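Local coordinates for protein lysyl-trna-dependent l-ysyl-phosphatidylgycerol synthase (Bacillus licheniformis, PDB 4V36) that probably transfers lysine from lysyl-tRNA to the membrane lipid phosphatidylglycerol, a modification linked to bacterial resistance, at residues A[38-43]-A[179-184]. Residues are numbered along the deposited sequence; the frame is centred on the assembly and turned at random.
Sequences GDKRFF and KGFSLG. With LYN (2,6-diamino-hexanoic acid amide), chain C.
The type II' beta turn Gly-180 to Leu-183, in the loop that lines the lysine amide pocket, is held at the backbone of Phe-181 by Asp-39 and Lys-40. Asp-39 OD2 accepts the Phe-181 N-H at 2.8 Å, the N lying nearly along the C-O axis (N-H...O angle 152°). Lys-40 NZ donates to Phe-181 O at 3.2 Å, in the carbonyl plane and on a lone pair. The same ammonium meets Asp-39 OD1 at 2.6 Å on the syn side, 24° out of the carboxylate plane, so a salt bridge ties the two side chains together. Bends at chi3 (-67°) and chi4 of Lys-40 fold NZ back to the carboxylate, and Leu-34 O gives it a third acceptor. The lysine stem crosses Phe-181 at about a right angle, CD 3.8 Å from ring atom CD1; the ring also packs on Val-62, Leu-64 and Tyr-95. Inside the turn, Leu-183 N bonds to Gly-180 O at 3.0 Å. Just beyond it Gly-184 O accepts the ligand's amide NT at 2.8 Å, while Lys-179 makes a cation-pi contact with Tyr-288. Two hydrogen bonds thus join the loop entering edge strand 41-44 to the pocket loop of this acetyltransferase-clan fold.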
loop_
_atom_site.group_PDB
_atom_site.type_symbol
_atom_site.label_atom_id
_atom_site.label_comp_id
_atom_site.label_asym_id
_atom_site.label_seq_id
_atom_site.Cartn_x
_atom_site.Cartn_y
_atom_site.Cartn_z
ATOM N N GLY A 38 13.230 -3.086 -3.134
ATOM C CA GLY A 38 14.485 -3.753 -2.834
ATOM C C GLY A 38 14.826 -3.788 -1.357
ATOM O O GLY A 38 15.987 -3.957 -0.987
ATOM N N ASP A 39 13.813 -3.633 -0.511
ATOM C CA ASP A 39 14.026 -3.620 0.933
ATOM C C ASP A 39 13.393 -4.835 1.603
ATOM O O ASP A 39 13.252 -4.880 2.826
ATOM C CB ASP A 39 13.471 -2.332 1.544
ATOM C CG ASP A 39 11.971 -2.196 1.362
ATOM O OD1 ASP A 39 11.418 -2.848 0.450
ATOM O OD2 ASP A 39 11.346 -1.432 2.127
ATOM N N LYS A 40 13.009 -5.815 0.794
ATOM C CA LYS A 40 12.431 -7.053 1.303
ATOM C C LYS A 40 13.059 -8.262 0.620
ATOM O O LYS A 40 13.338 -8.230 -0.578
ATOM C CB LYS A 40 10.915 -7.064 1.100
ATOM C CG LYS A 40 10.160 -6.104 2.002
ATOM C CD LYS A 40 8.698 -6.013 1.607
ATOM C CE LYS A 40 8.541 -5.361 0.244
ATOM N NZ LYS A 40 9.083 -3.975 0.234
ATOM N N ARG A 41 13.284 -9.324 1.388
ATOM C CA ARG A 41 13.810 -10.564 0.832
ATOM C C ARG A 41 12.681 -11.391 0.229
ATOM O O ARG A 41 11.523 -11.255 0.621
ATOM C CB ARG A 41 14.551 -11.370 1.901
ATOM C CG ARG A 41 15.767 -10.662 2.476
ATOM C CD ARG A 41 16.565 -11.579 3.391
ATOM N NE ARG A 41 17.084 -12.745 2.680
ATOM C CZ ARG A 41 18.241 -12.770 2.028
ATOM N NH1 ARG A 41 19.007 -11.688 1.989
ATOM N NH2 ARG A 41 18.633 -13.876 1.410
ATOM N N PHE A 42 13.023 -12.245 -0.729
ATOM C CA PHE A 42 12.022 -13.048 -1.420
ATOM C C PHE A 42 12.171 -14.532 -1.105
ATOM O O PHE A 42 13.282 -15.032 -0.926
ATOM C CB PHE A 42 12.110 -12.828 -2.933
ATOM C CG PHE A 42 11.775 -11.428 -3.363
ATOM C CD1 PHE A 42 10.963 -10.622 -2.582
ATOM C CD2 PHE A 42 12.272 -10.919 -4.551
ATOM C CE1 PHE A 42 10.655 -9.336 -2.977
ATOM C CE2 PHE A 42 11.967 -9.634 -4.952
ATOM C CZ PHE A 42 11.157 -8.840 -4.163
ATOM N N PHE A 43 11.042 -15.230 -1.036
ATOM C CA PHE A 43 11.043 -16.674 -0.844
ATOM C C PHE A 43 10.129 -17.340 -1.864
ATOM O O PHE A 43 8.909 -17.357 -1.699
ATOM C CB PHE A 43 10.607 -17.037 0.577
ATOM C CG PHE A 43 10.704 -18.507 0.885
ATOM C CD1 PHE A 43 11.879 -19.047 1.381
ATOM C CD2 PHE A 43 9.622 -19.348 0.678
ATOM C CE1 PHE A 43 11.973 -20.398 1.664
ATOM C CE2 PHE A 43 9.710 -20.699 0.958
ATOM C CZ PHE A 43 10.887 -21.224 1.452
ATOM N N LYS A 179 9.539 6.433 4.713
ATOM C CA LYS A 179 9.159 5.173 5.338
ATOM C C LYS A 179 9.283 4.060 4.305
ATOM O O LYS A 179 9.432 4.332 3.114
ATOM C CB LYS A 179 7.737 5.247 5.895
ATOM C CG LYS A 179 7.569 6.255 7.022
ATOM C CD LYS A 179 6.124 6.339 7.485
ATOM C CE LYS A 179 5.973 7.307 8.648
ATOM N NZ LYS A 179 6.452 8.674 8.306
ATOM N N GLY A 180 9.223 2.809 4.751
ATOM C CA GLY A 180 9.421 1.693 3.846
ATOM C C GLY A 180 8.598 0.458 4.149
ATOM O O GLY A 180 7.529 0.541 4.759
ATOM N N PHE A 181 9.107 -0.688 3.705
ATOM C CA PHE A 181 8.459 -1.989 3.870
ATOM C C PHE A 181 7.070 -2.032 3.235
ATOM O O PHE A 181 6.913 -2.495 2.106
ATOM C CB PHE A 181 8.372 -2.368 5.353
ATOM C CG PHE A 181 7.830 -3.748 5.591
ATOM C CD1 PHE A 181 8.551 -4.865 5.200
ATOM C CD2 PHE A 181 6.602 -3.929 6.205
ATOM C CE1 PHE A 181 8.055 -6.138 5.414
ATOM C CE2 PHE A 181 6.101 -5.199 6.422
ATOM C CZ PHE A 181 6.829 -6.305 6.027
ATOM N N SER A 182 6.068 -1.549 3.964
ATOM C CA SER A 182 4.688 -1.586 3.488
ATOM C C SER A 182 4.287 -0.284 2.805
ATOM O O SER A 182 3.183 -0.168 2.270
ATOM C CB SER A 182 3.733 -1.875 4.644
ATOM O OG SER A 182 3.810 -0.856 5.624
ATOM N N LEU A 183 5.182 0.696 2.838
ATOM C CA LEU A 183 4.947 1.973 2.174
ATOM C C LEU A 183 6.035 2.231 1.144
ATOM O O LEU A 183 7.156 1.740 1.277
ATOM C CB LEU A 183 4.900 3.117 3.191
ATOM C CG LEU A 183 3.806 3.052 4.261
ATOM C CD1 LEU A 183 3.964 4.183 5.265
ATOM C CD2 LEU A 183 2.427 3.091 3.627
ATOM N N GLY A 184 5.705 3.000 0.115
ATOM C CA GLY A 184 6.675 3.331 -0.908
ATOM C C GLY A 184 7.468 4.574 -0.566
ATOM O O GLY A 184 7.076 5.359 0.299
HETATM N N LYN C . 3.316 9.267 -0.218
HETATM C CA LYN C . 4.215 8.372 0.489
HETATM C CB LYN C . 4.482 8.917 1.889
HETATM C CG LYN C . 5.363 7.985 2.713
HETATM C CD LYN C . 6.197 8.767 3.722
HETATM C CE LYN C . 5.320 9.515 4.720
HETATM N NZ LYN C . 6.179 10.289 5.656
HETATM C C LYN C . 3.610 7.000 0.575
HETATM O O LYN C . 2.424 6.883 0.842
HETATM N NT LYN C . 4.383 5.939 0.344
#